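Local coordinates for protein bottromycin amidohydrolase (Streptomyces purpureus, PDB 6I5S) that acts as the zinc-containing, thiazoline-specific amidohydrolase of bottromycin biosynthesis, probably hydrolysing an amide bond of a thiazoline-bearing pathway intermediate, at residues V61-V66 against R131-V136; G128-R131 against V136-R139. All coordinates share one frame; numbering follows the deposited sequence.

Contact 1. Residues V61-V66 against R131-V136; sequences VADGVV and RARHAV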
ATOM      1  N   VAL A  61      -2.231   6.897  25.686  1.00 34.06           N
ATOM      2  CA  VAL A  61      -1.463   5.793  25.100  1.00 33.68           C
ATOM      3  C   VAL A  61      -0.544   5.245  26.182  1.00 38.01           C
ATOM      4  O   VAL A  61       0.177   6.008  26.835  1.00 36.45           O
ATOM      5  CB  VAL A  61      -0.657   6.271  23.883  1.00 41.71           C
ATOM      6  CG1 VAL A  61       0.200   5.160  23.330  1.00 35.52           C
ATOM      7  CG2 VAL A  61      -1.594   6.779  22.782  1.00 43.75           C
ATOM      8  N   ALA A  62      -0.569   3.933  26.367  1.00 38.50           N
ATOM      9  CA  ALA A  62       0.209   3.267  27.403  1.00 36.21           C
ATOM     10  C   ALA A  62       0.995   2.144  26.743  1.00 36.89           C
ATOM     11  O   ALA A  62       0.406   1.180  26.252  1.00 35.85           O
ATOM     12  CB  ALA A  62      -0.704   2.732  28.493  1.00 40.18           C
ATOM     13  N   ASP A  63       2.328   2.267  26.737  1.00 41.01           N
ATOM     14  CA  ASP A  63       3.202   1.236  26.165  1.00 43.73           C
ATOM     15  C   ASP A  63       2.750   0.854  24.765  1.00 34.26           C
ATOM     16  O   ASP A  63       2.697  -0.321  24.403  1.00 35.30           O
ATOM     17  CB  ASP A  63       3.252  -0.022  27.050  1.00 53.98           C
ATOM     18  CG  ASP A  63       4.438  -0.911  26.721  1.00 65.25           C
ATOM     19  OD1 ASP A  63       5.461  -0.373  26.247  1.00 79.15           O
ATOM     20  OD2 ASP A  63       4.355  -2.129  26.934  1.00 90.77           O
ATOM     21  N   GLY A  64       2.424   1.871  23.957  1.00 33.76           N
ATOM     22  CA  GLY A  64       2.090   1.660  22.576  1.00 33.02           C
ATOM     23  C   GLY A  64       0.707   1.087  22.313  1.00 34.71           C
ATOM     24  O   GLY A  64       0.463   0.567  21.230  1.00 33.81           O
ATOM     25  N   VAL A  65      -0.192   1.131  23.282  1.00 36.02           N
ATOM     26  CA  VAL A  65      -1.554   0.645  23.105  1.00 39.16           C
ATOM     27  C   VAL A  65      -2.500   1.780  23.447  1.00 33.35           C
ATOM     28  O   VAL A  65      -2.254   2.528  24.396  1.00 36.37           O
ATOM     29  CB  VAL A  65      -1.833  -0.587  24.008  1.00 36.86           C
ATOM     30  CG1 VAL A  65      -3.295  -0.944  23.999  1.00 43.95           C
ATOM     31  CG2 VAL A  65      -0.953  -1.770  23.595  1.00 46.14           C
ATOM     32  N   VAL A  66      -3.589   1.902  22.688  1.00 34.11           N
ATOM     33  CA  VAL A  66      -4.609   2.886  23.020  1.00 35.91           C
ATOM     34  C   VAL A  66      -5.279   2.468  24.331  1.00 35.59           C
ATOM     35  O   VAL A  66      -5.996   1.469  24.399  1.00 41.06           O
ATOM     36  CB  VAL A  66      -5.617   3.034  21.881  1.00 33.23           C
ATOM     37  CG1 VAL A  66      -6.769   3.934  22.259  1.00 34.75           C
ATOM     38  CG2 VAL A  66      -4.912   3.573  20.660  1.00 31.89           C
ATOM     39  N   ARG A 131       7.955  -6.318  16.165  1.00 26.66           N
ATOM     40  CA  ARG A 131       7.531  -6.931  17.431  1.00 25.45           C
ATOM     41  C   ARG A 131       8.512  -6.642  18.558  1.00 27.60           C
ATOM     42  O   ARG A 131       8.104  -6.473  19.714  1.00 28.05           O
ATOM     43  CB  ARG A 131       7.370  -8.468  17.262  1.00 26.98           C
ATOM     44  CG  ARG A 131       6.215  -8.860  16.335  1.00 32.12           C
ATOM     45  CD  ARG A 131       6.105 -10.385  16.151  1.00 40.87           C
ATOM     46  NE  ARG A 131       4.914 -10.788  15.389  1.00 61.27           N
ATOM     47  CZ  ARG A 131       4.912 -11.406  14.208  1.00 56.89           C
ATOM     48  NH1 ARG A 131       6.030 -11.741  13.585  1.00 31.11           N
ATOM     49  NH2 ARG A 131       3.755 -11.696  13.624  1.00 44.81           N
ATOM     50  N   ALA A 132       9.817  -6.664  18.256  1.00 27.92           N
ATOM     51  CA  ALA A 132      10.874  -6.477  19.257  1.00 27.89           C
ATOM     52  C   ALA A 132      11.032  -5.012  19.651  1.00 28.01           C
ATOM     53  O   ALA A 132      11.705  -4.710  20.640  1.00 30.53           O
ATOM     54  CB  ALA A 132      12.180  -7.008  18.681  1.00 30.54           C
ATOM     55  N   ARG A 133      10.432  -4.108  18.870  1.00 26.27           N
ATOM     56  CA  ARG A 133      10.604  -2.653  19.053  1.00 29.45           C
ATOM     57  C   ARG A 133      12.060  -2.217  18.965  1.00 30.85           C
ATOM     58  O   ARG A 133      12.516  -1.363  19.734  1.00 29.82           O
ATOM     59  CB  ARG A 133       9.967  -2.216  20.372  1.00 30.23           C
ATOM     60  CG  ARG A 133       8.472  -2.308  20.270  1.00 30.61           C
ATOM     61  CD  ARG A 133       7.784  -2.035  21.604  1.00 36.04           C
ATOM     62  NE  ARG A 133       6.349  -1.770  21.403  1.00 36.99           N
ATOM     63  CZ  ARG A 133       5.506  -1.500  22.394  1.00 41.18           C
ATOM     64  NH1 ARG A 133       5.942  -1.489  23.656  1.00 38.58           N
ATOM     65  NH2 ARG A 133       4.238  -1.240  22.141  1.00 38.43           N
ATOM     66  N   HIS A 134      12.805  -2.809  18.025  1.00 27.99           N
ATOM     67  CA  HIS A 134      14.206  -2.448  17.802  1.00 30.83           C
ATOM     68  C   HIS A 134      14.414  -1.338  16.785  1.00 28.48           C
ATOM     69  O   HIS A 134      15.515  -0.773  16.732  1.00 31.25           O
ATOM     70  CB  HIS A 134      15.004  -3.663  17.348  1.00 29.40           C
ATOM     71  CG  HIS A 134      15.209  -4.670  18.424  1.00 31.58           C
ATOM     72  ND1 HIS A 134      15.237  -4.345  19.769  1.00 36.13           N
ATOM     73  CD2 HIS A 134      15.379  -6.011  18.356  1.00 27.01           C
ATOM     74  CE1 HIS A 134      15.446  -5.449  20.484  1.00 30.60           C
ATOM     75  NE2 HIS A 134      15.545  -6.469  19.649  1.00 36.34           N
ATOM     76  N   ALA A 135      13.393  -1.028  15.977  1.00 28.22           N
ATOM     77  CA  ALA A 135      13.418   0.090  15.051  1.00 30.24           C
ATOM     78  C   ALA A 135      11.978   0.500  14.808  1.00 26.63           C
ATOM     79  O   ALA A 135      11.063  -0.327  14.876  1.00 28.54           O
ATOM     80  CB  ALA A 135      14.065  -0.301  13.720  1.00 26.72           C
ATOM     81  N   VAL A 136      11.784   1.774  14.490  1.00 25.93           N
ATOM     82  CA  VAL A 136      10.467   2.280  14.145  1.00 25.20           C
ATOM     83  C   VAL A 136      10.212   1.943  12.686  1.00 28.40           C
ATOM     84  O   VAL A 136      10.947   2.409  11.804  1.00 29.44           O
ATOM     85  CB  VAL A 136      10.401   3.793  14.378  1.00 25.83           C
ATOM     86  CG1 VAL A 136       9.073   4.340  13.957  1.00 32.20           C
ATOM     87  CG2 VAL A 136      10.548   4.063  15.851  1.00 28.22           C
TER
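The guanidinium of Arg-133 meets two oxygens of Asp-63 along its outer edge, while Gly-64 CA approaches obliquely, 3.6 Å from NH2. At that edge the backbone oxygen Asp-63 O lies almost in the guanidinium plane, and the carboxylate oxygen OD1 is tilted only modestly from it. The carboxylate itself is turned nearly at right angles to the guanidinium, the two planes standing 82° apart. The two bonds are therefore unequal. Arg-133 NH2 donates to Asp-63 O at 2.9 Å in a nearly straight bond (167°), although it reaches the oxygen from above the carbonyl plane. NH1 meets Asp-63 OD1 at 2.9 Å in a more bent salt bridge, coming from above the carboxylate plane.

This end-on grip by two nitrogens illustrates how one arginine can read a backbone and a side chain of the same residue. Its chain is extended from CG to NE, spanning a gap in which the nearest CA atoms, of Gly-64 and Arg-133, are still 10.2 Å apart. On the other side, Asp-63 CG stands anti to the backbone N (chi1 -163°), which swings the carboxylate out to NH1. The lack of a side chain at Gly-64 lets NH2 settle beside its CA. NH2 has a second acidic mate in Asp-425, so the cation is shared by two carboxylates and is probably well neutralised.

Both backbones turn tightly here. Arg-133 follows helix 121-132 in a Schellman motif, its phi positive, while paired bonds between Ala-62 and Val-65 close the other segment. The latter is the two-residue type I' turn of a beta hairpin, joining strands 57-62 and 65-71 of the antiparallel sheet.

Contact 2. Residues G128-R131 against V136-R139; sequences GVHR and VLPR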
ATOM      1  N   GLY A 128       9.694  -9.122  12.807  1.00 25.61           N
ATOM      2  CA  GLY A 128      10.275  -9.435  14.127  1.00 27.39           C
ATOM      3  C   GLY A 128      10.869  -8.184  14.753  1.00 27.41           C
ATOM      4  O   GLY A 128      10.752  -7.954  15.964  1.00 27.96           O
ATOM      5  N   VAL A 129      11.513  -7.353  13.931  1.00 26.31           N
ATOM      6  CA  VAL A 129      12.073  -6.092  14.431  1.00 22.70           C
ATOM      7  C   VAL A 129      10.952  -5.216  14.967  1.00 24.48           C
ATOM      8  O   VAL A 129      11.113  -4.516  15.975  1.00 27.22           O
ATOM      9  CB  VAL A 129      12.859  -5.399  13.311  1.00 25.03           C
ATOM     10  CG1 VAL A 129      13.215  -3.938  13.669  1.00 27.72           C
ATOM     11  CG2 VAL A 129      14.080  -6.202  12.989  1.00 28.43           C
ATOM     12  N   HIS A 130       9.818  -5.197  14.267  1.00 25.90           N
ATOM     13  CA  HIS A 130       8.646  -4.464  14.747  1.00 26.47           C
ATOM     14  C   HIS A 130       8.138  -5.005  16.082  1.00 28.07           C
ATOM     15  O   HIS A 130       7.923  -4.255  17.056  1.00 27.12           O
ATOM     16  CB  HIS A 130       7.555  -4.549  13.672  1.00 22.82           C
ATOM     17  CG  HIS A 130       6.414  -3.615  13.910  1.00 27.04           C
ATOM     18  ND1 HIS A 130       5.499  -3.802  14.924  1.00 28.83           N
ATOM     19  CD2 HIS A 130       6.032  -2.494  13.256  1.00 25.99           C
ATOM     20  CE1 HIS A 130       4.601  -2.832  14.874  1.00 27.04           C
ATOM     21  NE2 HIS A 130       4.909  -2.029  13.882  1.00 25.81           N
ATOM     22  N   ARG A 131       7.955  -6.318  16.165  1.00 26.66           N
ATOM     23  CA  ARG A 131       7.531  -6.931  17.431  1.00 25.45           C
ATOM     24  C   ARG A 131       8.512  -6.642  18.558  1.00 27.60           C
ATOM     25  O   ARG A 131       8.104  -6.473  19.714  1.00 28.05           O
ATOM     26  CB  ARG A 131       7.370  -8.468  17.262  1.00 26.98           C
ATOM     27  CG  ARG A 131       6.215  -8.860  16.335  1.00 32.12           C
ATOM     28  CD  ARG A 131       6.105 -10.385  16.151  1.00 40.87           C
ATOM     29  NE  ARG A 131       4.914 -10.788  15.389  1.00 61.27           N
ATOM     30  CZ  ARG A 131       4.912 -11.406  14.208  1.00 56.89           C
ATOM     31  NH1 ARG A 131       6.030 -11.741  13.585  1.00 31.11           N
ATOM     32  NH2 ARG A 131       3.755 -11.696  13.624  1.00 44.81           N
ATOM     33  N   VAL A 136      11.784   1.774  14.490  1.00 25.93           N
ATOM     34  CA  VAL A 136      10.467   2.280  14.145  1.00 25.20           C
ATOM     35  C   VAL A 136      10.212   1.943  12.686  1.00 28.40           C
ATOM     36  O   VAL A 136      10.947   2.409  11.804  1.00 29.44           O
ATOM     37  CB  VAL A 136      10.401   3.793  14.378  1.00 25.83           C
ATOM     38  CG1 VAL A 136       9.073   4.340  13.957  1.00 32.20           C
ATOM     39  CG2 VAL A 136      10.548   4.063  15.851  1.00 28.22           C
ATOM     40  N   LEU A 137       9.193   1.129  12.425  1.00 25.90           N
ATOM     41  CA  LEU A 137       8.900   0.812  11.030  1.00 26.91           C
ATOM     42  C   LEU A 137       7.428   0.406  10.903  1.00 22.37           C
ATOM     43  O   LEU A 137       6.760   0.106  11.901  1.00 25.02           O
ATOM     44  CB  LEU A 137       9.854  -0.272  10.505  1.00 40.03           C
ATOM     45  CG  LEU A 137      10.211  -1.416  11.411  1.00 46.19           C
ATOM     46  CD1 LEU A 137       8.999  -1.986  12.025  1.00 97.99           C
ATOM     47  CD2 LEU A 137      10.965  -2.455  10.620  1.00 45.99           C
ATOM     48  N   PRO A 138       6.877   0.459   9.695  1.00 22.16           N
ATOM     49  CA  PRO A 138       5.505  -0.000   9.488  1.00 21.40           C
ATOM     50  C   PRO A 138       5.442  -1.512   9.660  1.00 22.92           C
ATOM     51  O   PRO A 138       6.417  -2.226   9.375  1.00 28.88           O
ATOM     52  CB  PRO A 138       5.202   0.382   8.035  1.00 26.80           C
ATOM     53  CG  PRO A 138       6.376   1.165   7.547  1.00 30.68           C
ATOM     54  CD  PRO A 138       7.546   0.854   8.461  1.00 27.00           C
ATOM     55  N   ARG A 139       4.256  -1.983  10.048  1.00 24.78           N
ATOM     56  CA  ARG A 139       4.066  -3.419  10.258  1.00 27.76           C
ATOM     57  C   ARG A 139       3.733  -4.097   8.929  1.00 31.91           C
ATOM     58  O   ARG A 139       2.785  -3.675   8.260  1.00 27.48           O
ATOM     59  CB  ARG A 139       2.924  -3.614  11.248  1.00 25.65           C
ATOM     60  CG  ARG A 139       2.605  -5.081  11.647  1.00 33.06           C
ATOM     61  CD  ARG A 139       3.734  -5.678  12.530  1.00 64.40           C
ATOM     62  NE  ARG A 139       3.323  -6.955  13.113  1.00 81.85           N
ATOM     63  CZ  ARG A 139       3.242  -7.226  14.415  1.00 85.86           C
ATOM     64  NH1 ARG A 139       3.580  -6.332  15.342  1.00 83.45           N
ATOM     65  NH2 ARG A 139       2.826  -8.428  14.786  1.00 88.25           N
TER
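His-130 and Arg-139 cross at about a right angle, with the arginine's aliphatic part laid over one face of the imidazole. Arg-139 CD sits 3.6 Å from the ring centroid in a CH-pi contact, whereas the guanidinium beyond it is turned 70° from the ring and places NH1 beside ND1. His-130 CG lies anti to the backbone N (chi1 -168°), sending the ring off the helix into the following loop. There its CD2 edge faces Leu-137 O at 3.0 Å, near the ring plane. Leu-137 crosses the imidazole obliquely and packs tightly, its CD1 3.3 Å from CD2 of His-130, while its other methyl, CD2, reaches Val-129 CG1 at 4.1 Å. An alanine in place of His-130 would probably open a gap between Leu-137 and Arg-139 and leave the arginine's CD without the ring face it rests on.

At the exposed end Arg-131 lies across Arg-139, its CG over one face of the other guanidinium. The approach of Arg-131 NE to Arg-139 NH2, 3.2 Å, joins two donors and is no bond. Here a helix packs against the loop leading to the next parallel strand, 139-142, as in the beta-alpha-beta crossovers of the amidohydrolase barrel.

Overall arrangement
Contacts 1 and 2 lie only about 9 Å apart, centre to centre, and both use the C-terminal end of helix 121-132, yet they illustrate two kinds of chemistry. Contact 2 is local and largely buried: helix and succeeding loop meet through ring, methyl and aliphatic surfaces, without a clear hydrogen bond, and two arginines of like charge come together at its exposed margin. Contact 1 is long-range, nearer the surface and small in area; there one extended arginine finds an aspartate, through charge and directed bonds. It joins the helix end to a hairpin of a separate antiparallel sheet. A probable hydrogen bond from His-134 N to Val-129 O links the two neighbourhoods.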